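Iron uptake protein A2 (PDB 2VOZ) binds ferric iron in the periplasm and is probably the substrate-binding component of an ABC transporter that imports it. Local coordinates at residues 35-40 against 272-277; 49-54 against 279-284; 137-142 against 216-221; 145-150 against 249-254. One frame throughout, in Å; residues are numbered along the deposited sequence.

Interaction 1 of 4, residues 35-40 against 272-277; sequences TINLYS and APNRDA
The carboxamide of Asn274 lies with one face under the backbone carbonyl of Thr35, whose O stands 3.4 Å from Asn274 CG. On that same side, Thr35 CG2 lies over the oxygen end, 3.8 Å from Asn274 OD1, while beyond the nitrogen end the amide of Asn37 is turned steeply, its plane 71° from that of Asn274. The ND2 atoms of Asn37 and Asn274 stay 4.0 Å apart; both are donors, and each has an acceptor outside the pair, Asp81 OD2 for Asn274 and Pro79 O for Asn37. Pro273 CG adds a loose van der Waals contact, 4.1 Å from Asn37 ND2, and no hydrogen bond joins the two segments. Strand 35-40 lies between 56-61 and 82-86, parallel to both, in the sheet of an alpha/beta lobe of this solute-binding protein, and helix 275-285 begins against its first residues. Asn274 is the N-cap residue, yet its side chain caps nothing; CB points toward the strand, and chi1 (-56°) puts CG beside the backbone N. One turn on, the methyl of Ala277 is wedged between two groups of the strand, CB lying 3.6 Å from Ile36 CG2 and 3.5 Å from Thr35 O.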
loop_
_atom_site.group_PDB
_atom_site.type_symbol
_atom_site.label_atom_id
_atom_site.label_comp_id
_atom_site.label_asym_id
_atom_site.label_seq_id
_atom_site.Cartn_x
_atom_site.Cartn_y
_atom_site.Cartn_z
ATOM N N THR B 35 -19.407 -7.780 15.976
ATOM C CA THR B 35 -18.995 -6.529 15.407
ATOM C C THR B 35 -18.595 -5.558 16.503
ATOM O O THR B 35 -19.193 -5.529 17.591
ATOM C CB THR B 35 -20.081 -5.924 14.482
ATOM O OG1 THR B 35 -19.586 -4.732 13.863
ATOM C CG2 THR B 35 -21.364 -5.618 15.241
ATOM N N ILE B 36 -17.541 -4.807 16.213
ATOM C CA ILE B 36 -17.148 -3.694 17.091
ATOM C C ILE B 36 -16.616 -2.539 16.260
ATOM O O ILE B 36 -16.186 -2.711 15.113
ATOM C CB ILE B 36 -16.038 -4.088 18.081
ATOM C CG1 ILE B 36 -14.801 -4.591 17.326
ATOM C CG2 ILE B 36 -16.542 -5.109 19.116
ATOM C CD1 ILE B 36 -13.530 -4.481 18.170
ATOM N N ASN B 37 -16.608 -1.359 16.873
ATOM C CA ASN B 37 -15.979 -0.186 16.285
ATOM C C ASN B 37 -14.689 0.040 17.054
ATOM O O ASN B 37 -14.704 0.436 18.230
ATOM C CB ASN B 37 -16.904 1.029 16.421
ATOM C CG ASN B 37 -18.249 0.780 15.765
ATOM O OD1 ASN B 37 -18.300 0.285 14.636
ATOM N ND2 ASN B 37 -19.329 1.045 16.486
ATOM N N LEU B 38 -13.583 -0.250 16.379
ATOM C CA LEU B 38 -12.266 -0.134 16.969
ATOM C C LEU B 38 -11.611 1.155 16.533
ATOM O O LEU B 38 -11.393 1.359 15.345
ATOM C CB LEU B 38 -11.411 -1.333 16.526
ATOM C CG LEU B 38 -9.941 -1.311 16.972
ATOM C CD1 LEU B 38 -9.854 -1.296 18.504
ATOM C CD2 LEU B 38 -9.225 -2.550 16.407
ATOM N N TYR B 39 -11.315 2.026 17.486
ATOM C CA TYR B 39 -10.561 3.240 17.219
ATOM C C TYR B 39 -9.137 2.886 17.623
ATOM O O TYR B 39 -8.903 2.557 18.779
ATOM C CB TYR B 39 -11.038 4.387 18.123
ATOM C CG TYR B 39 -12.390 5.009 17.766
ATOM C CD1 TYR B 39 -13.435 4.239 17.287
ATOM C CD2 TYR B 39 -12.625 6.368 17.985
ATOM C CE1 TYR B 39 -14.704 4.819 16.995
ATOM C CE2 TYR B 39 -13.879 6.955 17.713
ATOM C CZ TYR B 39 -14.895 6.168 17.211
ATOM O OH TYR B 39 -16.137 6.706 16.971
ATOM N N SER B 40 -8.203 2.927 16.687
ATOM C CA SER B 40 -6.829 2.531 16.992
ATOM C C SER B 40 -5.793 3.468 16.398
ATOM O O SER B 40 -5.889 3.859 15.235
ATOM C CB SER B 40 -6.562 1.094 16.523
ATOM O OG SER B 40 -5.239 0.741 16.918
ATOM N N ALA B 272 -19.853 2.169 25.047
ATOM C CA ALA B 272 -19.721 1.232 23.930
ATOM C C ALA B 272 -21.068 0.611 23.543
ATOM O O ALA B 272 -21.757 0.019 24.381
ATOM C CB ALA B 272 -18.729 0.126 24.260
ATOM N N PRO B 273 -21.455 0.749 22.274
ATOM C CA PRO B 273 -22.709 0.115 21.835
ATOM C C PRO B 273 -22.664 -1.417 21.845
ATOM O O PRO B 273 -23.697 -2.066 22.072
ATOM C CB PRO B 273 -22.885 0.630 20.402
ATOM C CG PRO B 273 -21.571 1.043 19.965
ATOM C CD PRO B 273 -20.858 1.559 21.209
ATOM N N ASN B 274 -21.477 -1.980 21.606
ATOM C CA ASN B 274 -21.306 -3.426 21.487
ATOM C C ASN B 274 -20.430 -3.933 22.642
ATOM O O ASN B 274 -19.348 -4.471 22.422
ATOM C CB ASN B 274 -20.625 -3.786 20.145
ATOM C CG ASN B 274 -21.352 -3.255 18.922
ATOM O OD1 ASN B 274 -22.351 -3.833 18.481
ATOM N ND2 ASN B 274 -20.813 -2.179 18.317
ATOM N N ARG B 275 -20.890 -3.740 23.872
ATOM C CA ARG B 275 -20.053 -3.940 25.041
ATOM C C ARG B 275 -19.552 -5.369 25.177
ATOM O O ARG B 275 -18.358 -5.590 25.440
ATOM C CB ARG B 275 -20.769 -3.521 26.323
ATOM C CG ARG B 275 -19.882 -3.570 27.551
ATOM C CD ARG B 275 -20.715 -3.210 28.765
ATOM N NE ARG B 275 -19.863 -3.032 29.932
ATOM C CZ ARG B 275 -19.563 -4.002 30.788
ATOM N NH1 ARG B 275 -18.765 -3.757 31.820
ATOM N NH2 ARG B 275 -20.062 -5.216 30.610
ATOM N N ASP B 276 -20.467 -6.333 25.059
ATOM C CA ASP B 276 -20.060 -7.730 25.166
ATOM C C ASP B 276 -19.057 -8.136 24.085
ATOM O O ASP B 276 -18.083 -8.851 24.376
ATOM C CB ASP B 276 -21.287 -8.623 25.152
ATOM C CG ASP B 276 -22.103 -8.486 26.412
ATOM O OD1 ASP B 276 -21.524 -8.405 27.529
ATOM O OD2 ASP B 276 -23.339 -8.435 26.288
ATOM N N ALA B 277 -19.286 -7.680 22.853
ATOM C CA ALA B 277 -18.352 -7.969 21.760
ATOM C C ALA B 277 -17.009 -7.307 22.027
ATOM O O ALA B 277 -15.948 -7.856 21.698
ATOM C CB ALA B 277 -18.923 -7.539 20.423
#

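Interaction 2 of 4, residues 49-54 against 279-284; sequences ALYDAF and IAFLEY
Helices 49-54 and 279-284 approach with their axes 10.9 Å apart and their N-to-C directions 130° from one another, a spacing wide enough for aromatic rings to fill. Phe54 and Tyr284 do most of the filling, joined by Phe281 and Tyr51 in an aromatic cluster. Phe281 turns its edge to the face of Phe54 in a T-shaped pair, the planes 80° apart and the centroids 5.2 Å; its CD1 comes to 3.8 Å from Phe54 CD2. The CB of Phe281 also lies over that Phe54 ring, a CH-pi contact of 4.1 Å to the centroid. Phe54 repays this at its own base, where its CB sits over the Tyr284 ring, 4.2 Å from the centroid. Phe54 CB points toward helix 279-284, and CG extends from it anti to the backbone N (chi1 178°); Phe54 CE1 lies 4.0 Å from Ala280 CB. Tyr51 CE1 lies 3.6 Å from Phe281 CZ, the two rings being oblique to each other. The one polar link is Tyr284 OH donating to Leu50 O at a very short 2.5 Å, a length to be treated as doubtful; the same hydroxyl also bonds Tyr293 OH of the second subunit. Around the cluster, strand 35-40 supplies Ile36 and Leu38 beneath Phe281, while helix 288-297 of the same chain packs on Leu50 and Tyr51.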
loop_
_atom_site.group_PDB
_atom_site.type_symbol
_atom_site.label_atom_id
_atom_site.label_comp_id
_atom_site.label_asym_id
_atom_site.label_seq_id
_atom_site.Cartn_x
_atom_site.Cartn_y
_atom_site.Cartn_z
ATOM N N ALA B 49 -5.827 -9.686 9.137
ATOM C CA ALA B 49 -6.246 -11.072 9.258
ATOM C C ALA B 49 -6.507 -11.411 10.740
ATOM O O ALA B 49 -7.356 -12.241 11.056
ATOM C CB ALA B 49 -5.209 -12.024 8.656
ATOM N N LEU B 50 -5.779 -10.741 11.648
ATOM C CA LEU B 50 -6.004 -10.975 13.069
ATOM C C LEU B 50 -7.411 -10.512 13.434
ATOM O O LEU B 50 -8.102 -11.201 14.146
ATOM C CB LEU B 50 -4.950 -10.258 13.914
ATOM C CG LEU B 50 -3.501 -10.579 13.582
ATOM C CD1 LEU B 50 -2.573 -9.761 14.516
ATOM C CD2 LEU B 50 -3.203 -12.107 13.707
ATOM N N TYR B 51 -7.836 -9.369 12.888
ATOM C CA TYR B 51 -9.152 -8.848 13.194
ATOM C C TYR B 51 -10.253 -9.631 12.519
ATOM O O TYR B 51 -11.273 -9.887 13.122
ATOM C CB TYR B 51 -9.263 -7.384 12.804
ATOM C CG TYR B 51 -8.338 -6.492 13.569
ATOM C CD1 TYR B 51 -7.857 -6.859 14.830
ATOM C CD2 TYR B 51 -7.967 -5.261 13.047
ATOM C CE1 TYR B 51 -6.990 -6.019 15.547
ATOM C CE2 TYR B 51 -7.119 -4.404 13.753
ATOM C CZ TYR B 51 -6.636 -4.787 14.989
ATOM O OH TYR B 51 -5.781 -3.927 15.669
ATOM N N ASP B 52 -10.052 -10.026 11.260
ATOM C CA ASP B 52 -11.051 -10.820 10.554
ATOM C C ASP B 52 -11.378 -12.126 11.243
ATOM O O ASP B 52 -12.531 -12.594 11.201
ATOM C CB ASP B 52 -10.587 -11.124 9.133
ATOM C CG ASP B 52 -11.013 -10.055 8.160
ATOM O OD1 ASP B 52 -11.291 -8.911 8.614
ATOM O OD2 ASP B 52 -11.070 -10.341 6.941
ATOM N N ALA B 53 -10.372 -12.735 11.863
ATOM C CA ALA B 53 -10.618 -13.978 12.590
ATOM C C ALA B 53 -11.627 -13.753 13.717
ATOM O O ALA B 53 -12.342 -14.666 14.102
ATOM C CB ALA B 53 -9.331 -14.595 13.143
ATOM N N PHE B 54 -11.654 -12.540 14.267
ATOM C CA PHE B 54 -12.621 -12.236 15.320
ATOM C C PHE B 54 -14.046 -12.008 14.777
ATOM O O PHE B 54 -15.035 -12.554 15.299
ATOM C CB PHE B 54 -12.169 -10.995 16.065
ATOM C CG PHE B 54 -13.129 -10.589 17.126
ATOM C CD1 PHE B 54 -13.208 -11.322 18.307
ATOM C CD2 PHE B 54 -13.995 -9.509 16.912
ATOM C CE1 PHE B 54 -14.125 -10.967 19.307
ATOM C CE2 PHE B 54 -14.924 -9.134 17.902
ATOM C CZ PHE B 54 -14.985 -9.886 19.097
ATOM N N ILE B 279 -15.612 -6.649 24.976
ATOM C CA ILE B 279 -14.910 -7.448 25.964
ATOM C C ILE B 279 -14.381 -8.708 25.307
ATOM O O ILE B 279 -13.224 -9.087 25.529
ATOM C CB ILE B 279 -15.809 -7.743 27.188
ATOM C CG1 ILE B 279 -16.132 -6.409 27.909
ATOM C CG2 ILE B 279 -15.194 -8.860 28.097
ATOM C CD1 ILE B 279 -17.206 -6.577 28.938
ATOM N N ALA B 280 -15.199 -9.329 24.458
ATOM C CA ALA B 280 -14.788 -10.540 23.735
ATOM C C ALA B 280 -13.550 -10.269 22.859
ATOM O O ALA B 280 -12.659 -11.113 22.734
ATOM C CB ALA B 280 -15.951 -11.066 22.882
ATOM N N PHE B 281 -13.521 -9.081 22.276
ATOM C CA PHE B 281 -12.413 -8.678 21.451
ATOM C C PHE B 281 -11.154 -8.559 22.311
ATOM O O PHE B 281 -10.111 -9.080 21.919
ATOM C CB PHE B 281 -12.686 -7.362 20.732
ATOM C CG PHE B 281 -11.541 -6.928 19.881
ATOM C CD1 PHE B 281 -11.290 -7.574 18.668
ATOM C CD2 PHE B 281 -10.700 -5.909 20.297
ATOM C CE1 PHE B 281 -10.246 -7.187 17.857
ATOM C CE2 PHE B 281 -9.619 -5.518 19.468
ATOM C CZ PHE B 281 -9.399 -6.172 18.279
ATOM N N LEU B 282 -11.231 -7.896 23.469
ATOM C CA LEU B 282 -10.050 -7.802 24.369
ATOM C C LEU B 282 -9.566 -9.180 24.759
ATOM O O LEU B 282 -8.366 -9.458 24.732
ATOM C CB LEU B 282 -10.339 -6.978 25.641
ATOM C CG LEU B 282 -10.673 -5.493 25.425
ATOM C CD1 LEU B 282 -10.935 -4.929 26.799
ATOM C CD2 LEU B 282 -9.522 -4.768 24.690
ATOM N N GLU B 283 -10.495 -10.079 25.057
ATOM C CA GLU B 283 -10.117 -11.478 25.372
ATOM C C GLU B 283 -9.398 -12.154 24.216
ATOM O O GLU B 283 -8.402 -12.896 24.413
ATOM C CB GLU B 283 -11.339 -12.311 25.821
ATOM C CG GLU B 283 -11.864 -11.767 27.157
ATOM C CD GLU B 283 -13.195 -12.360 27.631
ATOM O OE1 GLU B 283 -13.889 -13.069 26.852
ATOM O OE2 GLU B 283 -13.535 -12.078 28.808
ATOM N N TYR B 284 -9.913 -11.926 23.013
ATOM C CA TYR B 284 -9.293 -12.462 21.823
ATOM C C TYR B 284 -7.865 -11.926 21.636
ATOM O O TYR B 284 -6.958 -12.697 21.361
ATOM C CB TYR B 284 -10.163 -12.167 20.600
ATOM C CG TYR B 284 -9.459 -12.440 19.291
ATOM C CD1 TYR B 284 -9.231 -13.759 18.854
ATOM C CD2 TYR B 284 -9.048 -11.364 18.478
ATOM C CE1 TYR B 284 -8.578 -14.001 17.654
ATOM C CE2 TYR B 284 -8.389 -11.605 17.255
ATOM C CZ TYR B 284 -8.187 -12.922 16.855
ATOM O OH TYR B 284 -7.535 -13.121 15.632
#

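Interaction 3 of 4, residues 137-142 against 216-221; sequences RDRVNP and IGDVAI
Arg139 reaches across to Asp218, and its side chain can be followed outward as an example of how one arginine knits a loop to the start of a strand. CB lies 4.0 Å from Asp218 OD2, a loose contact with one carboxylate oxygen. CD approaches the other oxygen, OD1 of Asp218, to 3.8 Å, and there the chain bends (chi3 -62°), setting NE against the acid. NE donates to Asp218 OD1 at 2.7 Å in a nearly straight bond of 165°, the core of the salt bridge. The oxygen lies in the guanidinium plane, but NE stands above the carboxylate plane, 53° out of it, and the two flat groups are twisted against each other. At the tip, NH1 adds a weak bond of 3.2 Å to the same Asp218 OD1 and a firmer one of 2.9 Å to Gly217 O; it also donates to Ile212 O in helix 205-213. The positive charge thus bridges two acceptors, Gly217 O and Asp218 OD1, that would otherwise probably repel at 3.1 Å. The remaining carboxylate oxygen, Asp218 OD2, accepts from a water that also donates to Arg139 O, closing the bridge on the backbone side. Beneath this polar layer Val140 CG2 packs on Asp218 CB at 3.6 Å and on Val219 CG2 at 4.1 Å. The arrangement is a salt bridge with a water-mediated second link, tying the loop after strand 124-136 to the head of its antiparallel partner, strand 219-223.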
loop_
_atom_site.group_PDB
_atom_site.type_symbol
_atom_site.label_atom_id
_atom_site.label_comp_id
_atom_site.label_asym_id
_atom_site.label_seq_id
_atom_site.Cartn_x
_atom_site.Cartn_y
_atom_site.Cartn_z
ATOM N N ARG B 137 29.699 0.779 19.481
ATOM C CA ARG B 137 30.536 -0.408 19.695
ATOM C C ARG B 137 32.012 0.001 19.790
ATOM O O ARG B 137 32.742 -0.538 20.615
ATOM C CB ARG B 137 30.313 -1.391 18.573
ATOM C CG ARG B 137 28.971 -2.040 18.693
ATOM C CD ARG B 137 28.685 -3.086 17.599
ATOM N NE ARG B 137 29.693 -4.142 17.554
ATOM C CZ ARG B 137 29.793 -5.156 18.416
ATOM N NH1 ARG B 137 28.954 -5.267 19.452
ATOM N NH2 ARG B 137 30.760 -6.065 18.250
ATOM N N ASP B 138 32.413 0.997 18.996
ATOM C CA ASP B 138 33.804 1.417 18.962
ATOM C C ASP B 138 34.171 2.301 20.152
ATOM O O ASP B 138 35.316 2.250 20.641
ATOM C CB ASP B 138 34.098 2.147 17.653
ATOM C CG ASP B 138 34.133 1.213 16.452
ATOM O OD1 ASP B 138 34.228 1.727 15.323
ATOM O OD2 ASP B 138 34.060 -0.028 16.615
ATOM N N ARG B 139 33.213 3.092 20.646
ATOM C CA ARG B 139 33.561 4.120 21.641
ATOM C C ARG B 139 33.077 3.906 23.060
ATOM O O ARG B 139 33.445 4.666 23.968
ATOM C CB ARG B 139 33.105 5.502 21.155
ATOM C CG ARG B 139 33.625 5.883 19.764
ATOM C CD ARG B 139 33.280 7.303 19.415
ATOM N NE ARG B 139 31.813 7.486 19.366
ATOM C CZ ARG B 139 31.044 7.175 18.323
ATOM N NH1 ARG B 139 29.718 7.400 18.394
ATOM N NH2 ARG B 139 31.568 6.712 17.157
ATOM N N VAL B 140 32.224 2.912 23.243
ATOM C CA VAL B 140 31.693 2.575 24.549
ATOM C C VAL B 140 31.910 1.137 24.855
ATOM O O VAL B 140 31.622 0.267 24.032
ATOM C CB VAL B 140 30.167 2.861 24.638
ATOM C CG1 VAL B 140 29.623 2.391 25.990
ATOM C CG2 VAL B 140 29.896 4.340 24.392
ATOM N N ASN B 141 32.371 0.893 26.084
ATOM C CA ASN B 141 32.527 -0.419 26.621
ATOM C C ASN B 141 31.248 -0.686 27.429
ATOM O O ASN B 141 30.978 0.078 28.362
ATOM C CB ASN B 141 33.752 -0.387 27.538
ATOM C CG ASN B 141 34.031 -1.729 28.189
ATOM O OD1 ASN B 141 33.154 -2.561 28.313
ATOM N ND2 ASN B 141 35.280 -1.929 28.619
ATOM N N PRO B 142 30.479 -1.751 27.091
ATOM C CA PRO B 142 29.223 -1.950 27.793
ATOM C C PRO B 142 29.370 -2.253 29.286
ATOM O O PRO B 142 28.400 -2.096 30.014
ATOM C CB PRO B 142 28.588 -3.144 27.085
ATOM C CG PRO B 142 29.723 -3.847 26.401
ATOM C CD PRO B 142 30.702 -2.798 26.065
ATOM N N ILE B 216 27.853 11.575 16.454
ATOM C CA ILE B 216 27.267 12.729 17.183
ATOM C C ILE B 216 27.249 12.527 18.697
ATOM O O ILE B 216 27.484 13.477 19.460
ATOM C CB ILE B 216 25.858 13.096 16.615
ATOM C CG1 ILE B 216 26.014 13.452 15.130
ATOM C CG2 ILE B 216 25.258 14.304 17.345
ATOM C CD1 ILE B 216 24.741 13.283 14.309
ATOM N N GLY B 217 27.004 11.297 19.141
ATOM C CA GLY B 217 27.027 10.990 20.593
ATOM C C GLY B 217 27.354 9.523 20.725
ATOM O O GLY B 217 27.565 8.858 19.704
ATOM N N ASP B 218 27.358 8.979 21.951
ATOM C CA ASP B 218 27.843 7.618 22.161
ATOM C C ASP B 218 26.823 6.668 22.782
ATOM O O ASP B 218 26.965 5.453 22.675
ATOM C CB ASP B 218 29.069 7.629 23.083
ATOM C CG ASP B 218 30.287 8.287 22.464
ATOM O OD1 ASP B 218 30.275 8.704 21.277
ATOM O OD2 ASP B 218 31.286 8.395 23.216
ATOM N N VAL B 219 25.829 7.232 23.469
ATOM C CA VAL B 219 24.789 6.427 24.172
ATOM C C VAL B 219 23.440 7.082 23.927
ATOM O O VAL B 219 23.298 8.286 24.108
ATOM C CB VAL B 219 25.018 6.313 25.709
ATOM C CG1 VAL B 219 23.897 5.493 26.348
ATOM C CG2 VAL B 219 26.403 5.697 26.000
ATOM N N ALA B 220 22.477 6.298 23.443
ATOM C CA ALA B 220 21.136 6.834 23.175
ATOM C C ALA B 220 20.143 6.073 24.011
ATOM O O ALA B 220 20.398 4.910 24.395
ATOM C CB ALA B 220 20.760 6.699 21.718
ATOM N N ILE B 221 19.007 6.733 24.285
ATOM C CA ILE B 221 17.871 6.069 24.920
ATOM C C ILE B 221 16.786 5.978 23.858
ATOM O O ILE B 221 16.445 7.001 23.249
ATOM C CB ILE B 221 17.350 6.897 26.109
ATOM C CG1 ILE B 221 18.477 7.063 27.160
ATOM C CG2 ILE B 221 16.131 6.199 26.761
ATOM C CD1 ILE B 221 18.090 7.961 28.360
HETATM O O HOH W 1 32.209 6.875 25.260
#

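Interaction 4 of 4, residues 145-150 against 249-254; sequences LSTYEA and FPNTGS
Hydrogen bonds dominate the meeting of Asn251 with residues 146-149, and all three involve that one asparagine. Its backbone N donates to Ser146 O at 2.8 Å and 171°. Its side chain works at both ends of the amide: OD1 accepts from Tyr148 N at 2.9 Å, the donor in the carbonyl plane and on a lone pair, while ND2 gives a straight bond of 176° to Glu149 OE1, 3.0 Å away on the syn side of the carboxylate. Bonds at both OD1 and ND2 probably fix the rotation of the amide about chi2. Glu149 keeps its other oxygen, OE2, for Arg177 and His181, so the asparagine is held by an acid that is itself fixed from behind.

Apolar contact comes from Pro250, which lies over one face of the Tyr148 ring: CB is 4.3 Å from the centroid, 15° off the normal, and CG is 3.3 Å from CZ of Tyr148. The ring is pinned at its far end as well, its OH bonding Arg131 O and His260 N.

Within 145-150, Thr147 OG1 accepts from Ala150 N at 2.9 Å, an ST motif at the start of a short 3-10 turn. Two loops, one after strand 124-136 and one after strand 245-248, are thus joined through a buried asparagine next to helix 168-181, which carries the iron ligand Tyr169.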
loop_
_atom_site.group_PDB
_atom_site.type_symbol
_atom_site.label_atom_id
_atom_site.label_comp_id
_atom_site.label_asym_id
_atom_site.label_seq_id
_atom_site.Cartn_x
_atom_site.Cartn_y
_atom_site.Cartn_z
ATOM N N LEU B 145 28.190 0.640 31.235
ATOM C CA LEU B 145 26.746 0.886 31.264
ATOM C C LEU B 145 26.106 0.068 32.374
ATOM O O LEU B 145 26.576 -1.039 32.703
ATOM C CB LEU B 145 26.136 0.495 29.896
ATOM C CG LEU B 145 26.608 1.365 28.716
ATOM C CD1 LEU B 145 26.080 0.808 27.428
ATOM C CD2 LEU B 145 26.210 2.843 28.872
ATOM N N SER B 146 24.999 0.560 32.940
ATOM C CA SER B 146 24.248 -0.233 33.922
ATOM C C SER B 146 22.778 0.165 33.934
ATOM O O SER B 146 21.917 -0.602 33.531
ATOM C CB SER B 146 24.832 -0.085 35.340
ATOM O OG SER B 146 24.946 1.262 35.757
ATOM N N THR B 147 22.514 1.382 34.382
ATOM C CA THR B 147 21.144 1.832 34.651
ATOM C C THR B 147 20.860 3.183 33.957
ATOM O O THR B 147 21.790 3.900 33.595
ATOM C CB THR B 147 20.919 2.065 36.167
ATOM O OG1 THR B 147 21.796 3.126 36.629
ATOM C CG2 THR B 147 21.172 0.750 36.966
ATOM N N TYR B 148 19.587 3.538 33.801
ATOM C CA TYR B 148 19.259 4.910 33.357
ATOM C C TYR B 148 19.883 5.891 34.307
ATOM O O TYR B 148 20.378 6.929 33.879
ATOM C CB TYR B 148 17.745 5.189 33.337
ATOM C CG TYR B 148 16.974 4.118 32.622
ATOM C CD1 TYR B 148 16.937 4.068 31.233
ATOM C CD2 TYR B 148 16.295 3.141 33.345
ATOM C CE1 TYR B 148 16.225 3.021 30.570
ATOM C CE2 TYR B 148 15.586 2.096 32.710
ATOM C CZ TYR B 148 15.560 2.044 31.338
ATOM O OH TYR B 148 14.871 1.009 30.740
ATOM N N GLU B 149 19.812 5.550 35.591
ATOM C CA GLU B 149 20.216 6.456 36.675
ATOM C C GLU B 149 21.706 6.831 36.530
ATOM O O GLU B 149 22.096 7.986 36.742
ATOM C CB GLU B 149 19.916 5.791 38.019
ATOM C CG GLU B 149 18.378 5.749 38.376
ATOM C CD GLU B 149 17.614 4.556 37.783
ATOM O OE1 GLU B 149 18.110 3.899 36.843
ATOM O OE2 GLU B 149 16.476 4.289 38.221
ATOM N N ALA B 150 22.523 5.877 36.091
ATOM C CA ALA B 150 23.983 6.109 36.005
ATOM C C ALA B 150 24.372 6.983 34.838
ATOM O O ALA B 150 25.492 7.464 34.768
ATOM C CB ALA B 150 24.731 4.759 35.893
ATOM N N PHE B 249 20.307 -3.761 27.458
ATOM C CA PHE B 249 19.206 -3.702 28.405
ATOM C C PHE B 249 19.690 -3.145 29.741
ATOM O O PHE B 249 20.496 -3.795 30.420
ATOM C CB PHE B 249 18.557 -5.071 28.655
ATOM C CG PHE B 249 17.758 -5.608 27.497
ATOM C CD1 PHE B 249 16.471 -5.135 27.223
ATOM C CD2 PHE B 249 18.281 -6.624 26.692
ATOM C CE1 PHE B 249 15.729 -5.643 26.151
ATOM C CE2 PHE B 249 17.541 -7.132 25.627
ATOM C CZ PHE B 249 16.268 -6.629 25.345
ATOM N N PRO B 250 19.203 -1.956 30.120
ATOM C CA PRO B 250 19.573 -1.404 31.410
ATOM C C PRO B 250 18.771 -1.949 32.597
ATOM O O PRO B 250 17.679 -2.505 32.438
ATOM C CB PRO B 250 19.245 0.076 31.242
ATOM C CG PRO B 250 17.998 0.017 30.392
ATOM C CD PRO B 250 18.332 -1.025 29.374
ATOM N N ASN B 251 19.331 -1.707 33.773
ATOM C CA ASN B 251 18.664 -1.924 35.058
ATOM C C ASN B 251 18.320 -3.392 35.317
ATOM O O ASN B 251 17.322 -3.677 35.973
ATOM C CB ASN B 251 17.386 -1.064 35.157
ATOM C CG ASN B 251 17.702 0.398 35.305
ATOM O OD1 ASN B 251 18.268 0.973 34.414
ATOM N ND2 ASN B 251 17.347 0.994 36.447
ATOM N N THR B 252 19.120 -4.306 34.780
ATOM C CA THR B 252 18.873 -5.737 35.009
ATOM C C THR B 252 19.868 -6.330 36.008
ATOM O O THR B 252 19.794 -7.535 36.312
ATOM C CB THR B 252 18.929 -6.554 33.701
ATOM O OG1 THR B 252 20.289 -6.678 33.286
ATOM C CG2 THR B 252 18.122 -5.871 32.598
ATOM N N GLY B 253 20.768 -5.484 36.509
ATOM C CA GLY B 253 21.784 -5.916 37.477
ATOM C C GLY B 253 21.201 -6.282 38.821
ATOM O O GLY B 253 20.026 -6.007 39.103
ATOM N N SER B 254 22.042 -6.891 39.676
ATOM C CA SER B 254 21.678 -7.236 41.052
ATOM C C SER B 254 21.065 -6.029 41.731
ATOM O O SER B 254 21.601 -4.924 41.618
ATOM C CB SER B 254 22.920 -7.654 41.858
ATOM O OG SER B 254 23.893 -8.306 41.062
HETATM O O HOH W 2 21.569 -2.783 36.230
#

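The four contacts form two pairs, one at each end of the molecule. Interactions 1 and 2 share helix 275-285, have centres 11 Å apart and touch directly, Ile36 CD1 lying 3.6 Å from Phe281 CG. Interactions 3 and 4, with centres 15 Å apart, meet through Leu145, which packs against Val140 and Val219. The pairs are well separated: the centres of interactions 1 and 3 are 46 Å apart. Iron ligands lie nearer to one member of each pair: the side chain of Tyr51 is about 5 Å from that of His43, and that of Tyr148 about 10 Å from that of Tyr169. This is consistent with a two-lobed binding protein whose lobes both contribute ligands.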